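Local coordinates for protein glutathione S-transferase (Rhodospirillum rubrum F11, PDB 4O7H) that probably catalyses the conjugation of glutathione to electrophilic substrates, working as a dimeric glutathione S-transferase, at residues Met44-Glu55 with Thr60-Leu71. Residues are numbered along the deposited sequence; the frame is centred on the assembly and turned at random.
Sequences MNPEGEVPVLVE and TITDGWAICEYL
L53 lays its CD2 methyl against two residues of the helix that follows the hairpin, 4.0 Å from Y70 CE2 and 4.0 Å from L71 CD2. The hairpin of strands 52-54 and 60-62, with helix 64-74 packed on it, closes the thioredoxin-like domain of the glutathione S-transferase, and the cis peptide bond before P51 is a hallmark of that fold. L53 and I61 form its hydrogen-bonded antiparallel pair, I61 N donating to L53 O at 2.7 Å and L53 N returning the bond to I61 O. On the helix-facing side, I67 points CD1 at P51, just before strand 52-54, 3.9 Å from its CG, while the proline ring also rests against G64 CA; A12, A13 and V16 of helix 11-22 continue this apolar layer. At the N-cap of helix 64-74, D63 OD2 accepts from A66 N, while OD1 forms a salt bridge with R100 of the second subunit.

On the other face of the sheet T60, V52 and M44 meet through aliphatic groups. The T60 methyl lies anti to the backbone N (chi1 -61° for OG1), which brings it 3.6 Å from V52 CG1, and M44 CG touches the same methyl. T62 CG2 abuts the amide of N45, whose OD1 takes E47 N from above the plane of its carbonyl group (an Asx turn) and whose ND2 donates in plane to a lone pair of E49 O, so the amide is held at both ends.

I61 CG1 sits over the centre of the Y70 ring, 3.9 Å above its plane. At that ring's edge, a bend at chi2 (-81°) turns the E55 carboxylate to the phenol, its plane 66° from the ring's: OE2 accepts a hydrogen bond from Y70 OH at 2.6 Å through its anti lone pair, with Y75 OH bonded to the same oxygen and R2 paired with OE1.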
ATOM      1  N   MET A  44      -5.527  -6.433 -19.335  1.00 14.59           N
ATOM      2  CA  MET A  44      -4.285  -5.691 -19.164  1.00 14.89           C
ATOM      3  C   MET A  44      -3.848  -5.592 -17.680  1.00 14.53           C
ATOM      4  O   MET A  44      -2.653  -5.741 -17.366  1.00 14.65           O
ATOM      5  CB  MET A  44      -4.484  -4.286 -19.731  1.00 14.98           C
ATOM      6  CG  MET A  44      -3.319  -3.368 -19.512  1.00 14.34           C
ATOM      7  SD  MET A  44      -3.577  -1.738 -20.208  1.00 15.30           S
ATOM      8  CE  MET A  44      -4.916  -1.167 -19.251  1.00 14.78           C
ATOM      9  N   ASN A  45      -4.826  -5.356 -16.805  1.00 12.90           N
ATOM     10  CA  ASN A  45      -4.653  -5.316 -15.353  1.00 12.23           C
ATOM     11  C   ASN A  45      -5.689  -6.101 -14.599  1.00 11.61           C
ATOM     12  O   ASN A  45      -6.828  -5.685 -14.404  1.00 11.19           O
ATOM     13  CB  ASN A  45      -4.724  -3.870 -14.820  1.00 11.81           C
ATOM     14  CG  ASN A  45      -4.547  -3.852 -13.325  1.00 12.05           C
ATOM     15  OD1 ASN A  45      -4.150  -4.850 -12.769  1.00 12.63           O
ATOM     16  ND2 ASN A  45      -4.772  -2.729 -12.680  1.00 12.68           N
ATOM     17  N   PRO A  46      -5.335  -7.321 -14.209  1.00 12.26           N
ATOM     18  CA  PRO A  46      -6.323  -8.164 -13.543  1.00 12.48           C
ATOM     19  C   PRO A  46      -6.906  -7.651 -12.272  1.00 12.49           C
ATOM     20  O   PRO A  46      -7.966  -8.126 -11.849  1.00 13.12           O
ATOM     21  CB  PRO A  46      -5.556  -9.450 -13.294  1.00 13.55           C
ATOM     22  CG  PRO A  46      -4.159  -9.044 -13.173  1.00 15.20           C
ATOM     23  CD  PRO A  46      -4.017  -7.954 -14.236  1.00 14.84           C
ATOM     24  N   GLU A  47      -6.243  -6.673 -11.628  1.00 11.70           N
ATOM     25  CA  GLU A  47      -6.797  -6.058 -10.453  1.00 11.67           C
ATOM     26  C   GLU A  47      -7.963  -5.110 -10.774  1.00 11.91           C
ATOM     27  O   GLU A  47      -8.775  -4.793  -9.915  1.00 12.40           O
ATOM     28  CB  GLU A  47      -5.683  -5.344  -9.679  1.00 12.78           C
ATOM     29  CG  GLU A  47      -6.089  -5.156  -8.241  1.00 13.25           C
ATOM     30  CD  GLU A  47      -5.155  -4.308  -7.382  1.00 13.61           C
ATOM     31  OE1 GLU A  47      -3.999  -3.973  -7.780  1.00 14.24           O
ATOM     32  OE2 GLU A  47      -5.599  -4.035  -6.257  1.00 14.04           O
ATOM     33  N   GLY A  48      -8.051  -4.668 -12.025  1.00 11.38           N
ATOM     34  CA  GLY A  48      -9.156  -3.828 -12.516  1.00 13.00           C
ATOM     35  C   GLY A  48      -9.148  -2.433 -11.927  1.00 14.12           C
ATOM     36  O   GLY A  48     -10.214  -1.808 -11.773  1.00 16.02           O
ATOM     37  N   GLU A  49      -7.945  -1.952 -11.606  1.00 12.64           N
ATOM     38  CA  GLU A  49      -7.776  -0.610 -11.069  1.00 13.51           C
ATOM     39  C   GLU A  49      -6.954   0.257 -11.994  1.00 11.87           C
ATOM     40  O   GLU A  49      -6.113  -0.256 -12.736  1.00 12.06           O
ATOM     41  CB  GLU A  49      -7.027  -0.676  -9.749  1.00 15.22           C
ATOM     42  CG  GLU A  49      -7.632  -1.608  -8.705  1.00 18.82           C
ATOM     43  CD  GLU A  49      -8.695  -0.995  -7.848  1.00 23.59           C
ATOM     44  OE1 GLU A  49      -9.255   0.093  -8.227  1.00 25.19           O
ATOM     45  OE2 GLU A  49      -8.954  -1.607  -6.756  1.00 25.39           O
ATOM     46  N   VAL A  50      -7.174   1.574 -11.885  1.00 11.63           N
ATOM     47  CA  VAL A  50      -6.216   2.550 -12.328  1.00 11.31           C
ATOM     48  C   VAL A  50      -5.299   2.974 -11.143  1.00 10.53           C
ATOM     49  O   VAL A  50      -5.714   2.881  -9.985  1.00 11.17           O
ATOM     50  CB  VAL A  50      -6.873   3.794 -12.947  1.00 11.27           C
ATOM     51  CG1 VAL A  50      -7.571   3.399 -14.247  1.00 12.82           C
ATOM     52  CG2 VAL A  50      -7.834   4.459 -11.953  1.00 11.06           C
ATOM     53  N   PRO A  51      -4.090   3.464 -11.425  1.00 10.25           N
ATOM     54  CA  PRO A  51      -3.440   3.738 -12.719  1.00  9.70           C
ATOM     55  C   PRO A  51      -2.749   2.555 -13.346  1.00  9.85           C
ATOM     56  O   PRO A  51      -2.314   1.596 -12.669  1.00 10.08           O
ATOM     57  CB  PRO A  51      -2.392   4.786 -12.383  1.00  9.96           C
ATOM     58  CG  PRO A  51      -2.016   4.460 -10.957  1.00  9.78           C
ATOM     59  CD  PRO A  51      -3.262   3.954 -10.299  1.00 10.28           C
ATOM     60  N   VAL A  52      -2.659   2.624 -14.680  1.00  9.84           N
ATOM     61  CA  VAL A  52      -1.811   1.717 -15.437  1.00 10.18           C
ATOM     62  C   VAL A  52      -1.009   2.573 -16.436  1.00 10.00           C
ATOM     63  O   VAL A  52      -1.619   3.363 -17.198  1.00 10.57           O
ATOM     64  CB  VAL A  52      -2.645   0.688 -16.229  1.00 10.79           C
ATOM     65  CG1 VAL A  52      -1.741  -0.227 -17.022  1.00 10.96           C
ATOM     66  CG2 VAL A  52      -3.487  -0.139 -15.262  1.00 10.82           C
ATOM     67  N   LEU A  53       0.298   2.412 -16.445  1.00  9.89           N
ATOM     68  CA  LEU A  53       1.185   3.085 -17.388  1.00 11.03           C
ATOM     69  C   LEU A  53       1.580   2.123 -18.503  1.00 11.90           C
ATOM     70  O   LEU A  53       2.009   0.982 -18.212  1.00 10.90           O
ATOM     71  CB  LEU A  53       2.427   3.589 -16.677  1.00 11.27           C
ATOM     72  CG  LEU A  53       3.504   4.334 -17.483  1.00 12.85           C
ATOM     73  CD1 LEU A  53       3.013   5.712 -17.900  1.00 13.86           C
ATOM     74  CD2 LEU A  53       4.779   4.403 -16.686  1.00 13.97           C
ATOM     75  N   VAL A  54       1.443   2.581 -19.758  1.00 12.10           N
ATOM     76  CA  VAL A  54       1.917   1.783 -20.924  1.00 12.42           C
ATOM     77  C   VAL A  54       2.940   2.641 -21.703  1.00 12.63           C
ATOM     78  O   VAL A  54       2.631   3.766 -22.167  1.00 13.14           O
ATOM     79  CB  VAL A  54       0.773   1.325 -21.831  1.00 12.27           C
ATOM     80  CG1 VAL A  54       1.310   0.376 -22.907  1.00 12.59           C
ATOM     81  CG2 VAL A  54      -0.350   0.704 -21.009  1.00 14.10           C
ATOM     82  N   GLU A  55       4.171   2.167 -21.723  1.00 14.91           N
ATOM     83  CA  GLU A  55       5.228   2.833 -22.453  1.00 14.77           C
ATOM     84  C   GLU A  55       5.011   2.616 -23.955  1.00 16.96           C
ATOM     85  O   GLU A  55       4.266   1.759 -24.359  1.00 16.12           O
ATOM     86  CB  GLU A  55       6.600   2.322 -22.046  1.00 15.26           C
ATOM     87  CG  GLU A  55       7.012   2.616 -20.604  1.00 15.20           C
ATOM     88  CD  GLU A  55       7.546   4.015 -20.390  1.00 16.55           C
ATOM     89  OE1 GLU A  55       7.114   4.954 -21.100  1.00 15.68           O
ATOM     90  OE2 GLU A  55       8.420   4.154 -19.514  1.00 17.07           O
ATOM     91  N   THR A  60       3.967  -2.444 -19.768  1.00 14.94           N
ATOM     92  CA  THR A  60       2.795  -2.093 -18.981  1.00 13.71           C
ATOM     93  C   THR A  60       3.105  -2.231 -17.495  1.00 13.88           C
ATOM     94  O   THR A  60       3.474  -3.333 -17.032  1.00 14.26           O
ATOM     95  CB  THR A  60       1.656  -3.033 -19.330  1.00 14.47           C
ATOM     96  OG1 THR A  60       1.346  -2.879 -20.716  1.00 14.68           O
ATOM     97  CG2 THR A  60       0.424  -2.712 -18.550  1.00 15.10           C
ATOM     98  N   ILE A  61       3.019  -1.110 -16.767  1.00 13.16           N
ATOM     99  CA  ILE A  61       3.321  -1.057 -15.348  1.00 13.15           C
ATOM    100  C   ILE A  61       2.034  -0.735 -14.604  1.00 13.45           C
ATOM    101  O   ILE A  61       1.338   0.251 -14.902  1.00 11.20           O
ATOM    102  CB  ILE A  61       4.393   0.018 -15.037  1.00 13.89           C
ATOM    103  CG1 ILE A  61       5.576  -0.044 -16.049  1.00 16.16           C
ATOM    104  CG2 ILE A  61       4.828  -0.057 -13.587  1.00 14.89           C
ATOM    105  CD1 ILE A  61       6.378  -1.309 -16.030  1.00 18.31           C
ATOM    106  N   THR A  62       1.706  -1.602 -13.646  1.00 13.42           N
ATOM    107  CA  THR A  62       0.430  -1.551 -12.930  1.00 14.60           C
ATOM    108  C   THR A  62       0.723  -1.317 -11.435  1.00 13.55           C
ATOM    109  O   THR A  62       1.721  -1.839 -10.918  1.00 14.96           O
ATOM    110  CB  THR A  62      -0.245  -2.915 -13.139  1.00 19.45           C
ATOM    111  OG1 THR A  62      -0.548  -3.108 -14.540  1.00 23.14           O
ATOM    112  CG2 THR A  62      -1.408  -3.054 -12.330  1.00 19.08           C
ATOM    113  N   ASP A  63      -0.143  -0.580 -10.760  1.00 13.07           N
ATOM    114  CA  ASP A  63      -0.091  -0.232  -9.346  1.00 13.01           C
ATOM    115  C   ASP A  63       0.652   1.087  -9.187  1.00 12.23           C
ATOM    116  O   ASP A  63       1.738   1.273  -9.734  1.00 11.71           O
ATOM    117  CB  ASP A  63       0.598  -1.257  -8.411  1.00 13.73           C
ATOM    118  CG  ASP A  63       0.715  -0.734  -6.999  1.00 13.81           C
ATOM    119  OD1 ASP A  63      -0.320  -0.587  -6.336  1.00 13.79           O
ATOM    120  OD2 ASP A  63       1.839  -0.497  -6.539  1.00 15.58           O
ATOM    121  N   GLY A  64       0.045   2.013  -8.451  1.00 12.53           N
ATOM    122  CA  GLY A  64       0.647   3.333  -8.241  1.00 12.27           C
ATOM    123  C   GLY A  64       2.075   3.268  -7.707  1.00 11.51           C
ATOM    124  O   GLY A  64       2.960   4.003  -8.169  1.00 10.95           O
ATOM    125  N   TRP A  65       2.323   2.460  -6.688  1.00 11.20           N
ATOM    126  CA  TRP A  65       3.626   2.407  -6.106  1.00 12.36           C
ATOM    127  C   TRP A  65       4.601   1.805  -7.099  1.00 10.56           C
ATOM    128  O   TRP A  65       5.717   2.313  -7.306  1.00 11.74           O
ATOM    129  CB  TRP A  65       3.654   1.623  -4.798  1.00 13.17           C
ATOM    130  CG  TRP A  65       3.010   2.262  -3.633  1.00 16.37           C
ATOM    131  CD1 TRP A  65       2.347   3.461  -3.564  1.00 18.65           C
ATOM    132  CD2 TRP A  65       2.895   1.672  -2.297  1.00 17.09           C
ATOM    133  NE1 TRP A  65       1.846   3.657  -2.258  1.00 15.20           N
ATOM    134  CE2 TRP A  65       2.151   2.576  -1.492  1.00 19.04           C
ATOM    135  CE3 TRP A  65       3.320   0.442  -1.730  1.00 18.54           C
ATOM    136  CZ2 TRP A  65       1.891   2.326  -0.135  1.00 20.91           C
ATOM    137  CZ3 TRP A  65       3.083   0.215  -0.442  1.00 20.67           C
ATOM    138  CH2 TRP A  65       2.352   1.127   0.363  1.00 21.74           C
ATOM    139  N   ALA A  66       4.209   0.685  -7.740  1.00 10.10           N
ATOM    140  CA  ALA A  66       5.068   0.100  -8.746  1.00 10.05           C
ATOM    141  C   ALA A  66       5.431   1.092  -9.844  1.00  9.73           C
ATOM    142  O   ALA A  66       6.578   1.173 -10.285  1.00  9.52           O
ATOM    143  CB  ALA A  66       4.399  -1.094  -9.389  1.00 10.15           C
ATOM    144  N   ILE A  67       4.445   1.874 -10.291  1.00  9.05           N
ATOM    145  CA  ILE A  67       4.708   2.907 -11.312  1.00  9.15           C
ATOM    146  C   ILE A  67       5.677   3.965 -10.790  1.00  9.26           C
ATOM    147  O   ILE A  67       6.629   4.318 -11.469  1.00 10.85           O
ATOM    148  CB  ILE A  67       3.408   3.570 -11.830  1.00  9.42           C
ATOM    149  CG1 ILE A  67       2.565   2.542 -12.607  1.00  9.67           C
ATOM    150  CG2 ILE A  67       3.749   4.768 -12.675  1.00  9.18           C
ATOM    151  CD1 ILE A  67       1.131   3.007 -12.808  1.00 10.34           C
ATOM    152  N   CYS A  68       5.459   4.453  -9.578  1.00 10.07           N
ATOM    153  CA  CYS A  68       6.346   5.466  -8.993  1.00 10.39           C
ATOM    154  C   CYS A  68       7.769   4.979  -8.836  1.00 11.64           C
ATOM    155  O   CYS A  68       8.734   5.703  -9.183  1.00 10.56           O
ATOM    156  CB  CYS A  68       5.765   5.977  -7.694  1.00 11.41           C
ATOM    157  SG  CYS A  68       4.299   7.031  -7.942  1.00 12.68           S
ATOM    158  N   GLU A  69       7.940   3.738  -8.402  1.00 10.23           N
ATOM    159  CA  GLU A  69       9.295   3.217  -8.236  1.00 10.87           C
ATOM    160  C   GLU A  69       9.927   2.984  -9.609  1.00 11.19           C
ATOM    161  O   GLU A  69      11.111   3.279  -9.799  1.00 13.11           O
ATOM    162  CB  GLU A  69       9.279   1.932  -7.442  1.00 11.45           C
ATOM    163  CG  GLU A  69       8.794   2.087  -6.017  1.00 11.42           C
ATOM    164  CD  GLU A  69       9.779   2.830  -5.141  1.00 13.07           C
ATOM    165  OE1 GLU A  69      10.986   2.847  -5.438  1.00 13.29           O
ATOM    166  OE2 GLU A  69       9.294   3.396  -4.159  1.00 18.82           O
ATOM    167  N   TYR A  70       9.134   2.522 -10.578  1.00 10.83           N
ATOM    168  CA  TYR A  70       9.591   2.339 -11.950  1.00 11.19           C
ATOM    169  C   TYR A  70      10.025   3.686 -12.506  1.00 11.20           C
ATOM    170  O   TYR A  70      11.099   3.789 -13.144  1.00 11.69           O
ATOM    171  CB  TYR A  70       8.454   1.778 -12.795  1.00 11.96           C
ATOM    172  CG  TYR A  70       8.714   1.828 -14.279  1.00 11.75           C
ATOM    173  CD1 TYR A  70       9.432   0.820 -14.918  1.00 12.50           C
ATOM    174  CD2 TYR A  70       8.226   2.882 -15.039  1.00 11.46           C
ATOM    175  CE1 TYR A  70       9.662   0.863 -16.317  1.00 12.79           C
ATOM    176  CE2 TYR A  70       8.470   2.922 -16.428  1.00 12.08           C
ATOM    177  CZ  TYR A  70       9.186   1.942 -17.035  1.00 13.56           C
ATOM    178  OH  TYR A  70       9.437   2.001 -18.429  1.00 14.90           O
ATOM    179  N   LEU A  71       9.236   4.730 -12.314  1.00 11.00           N
ATOM    180  CA  LEU A  71       9.624   6.061 -12.858  1.00 11.96           C
ATOM    181  C   LEU A  71      10.963   6.533 -12.292  1.00 13.95           C
ATOM    182  O   LEU A  71      11.779   7.122 -13.028  1.00 13.51           O
ATOM    183  CB  LEU A  71       8.550   7.121 -12.672  1.00 11.97           C
ATOM    184  CG  LEU A  71       7.231   6.904 -13.387  1.00 12.20           C
ATOM    185  CD1 LEU A  71       6.256   7.981 -12.951  1.00 12.31           C
ATOM    186  CD2 LEU A  71       7.421   6.840 -14.923  1.00 12.98           C
TER
HETATM  187  O   HOH W   1      -0.835  -6.452 -15.348  1.00 24.63           O
HETATM  188  O   HOH W   2      -3.165   0.305 -10.254  1.00 13.97           O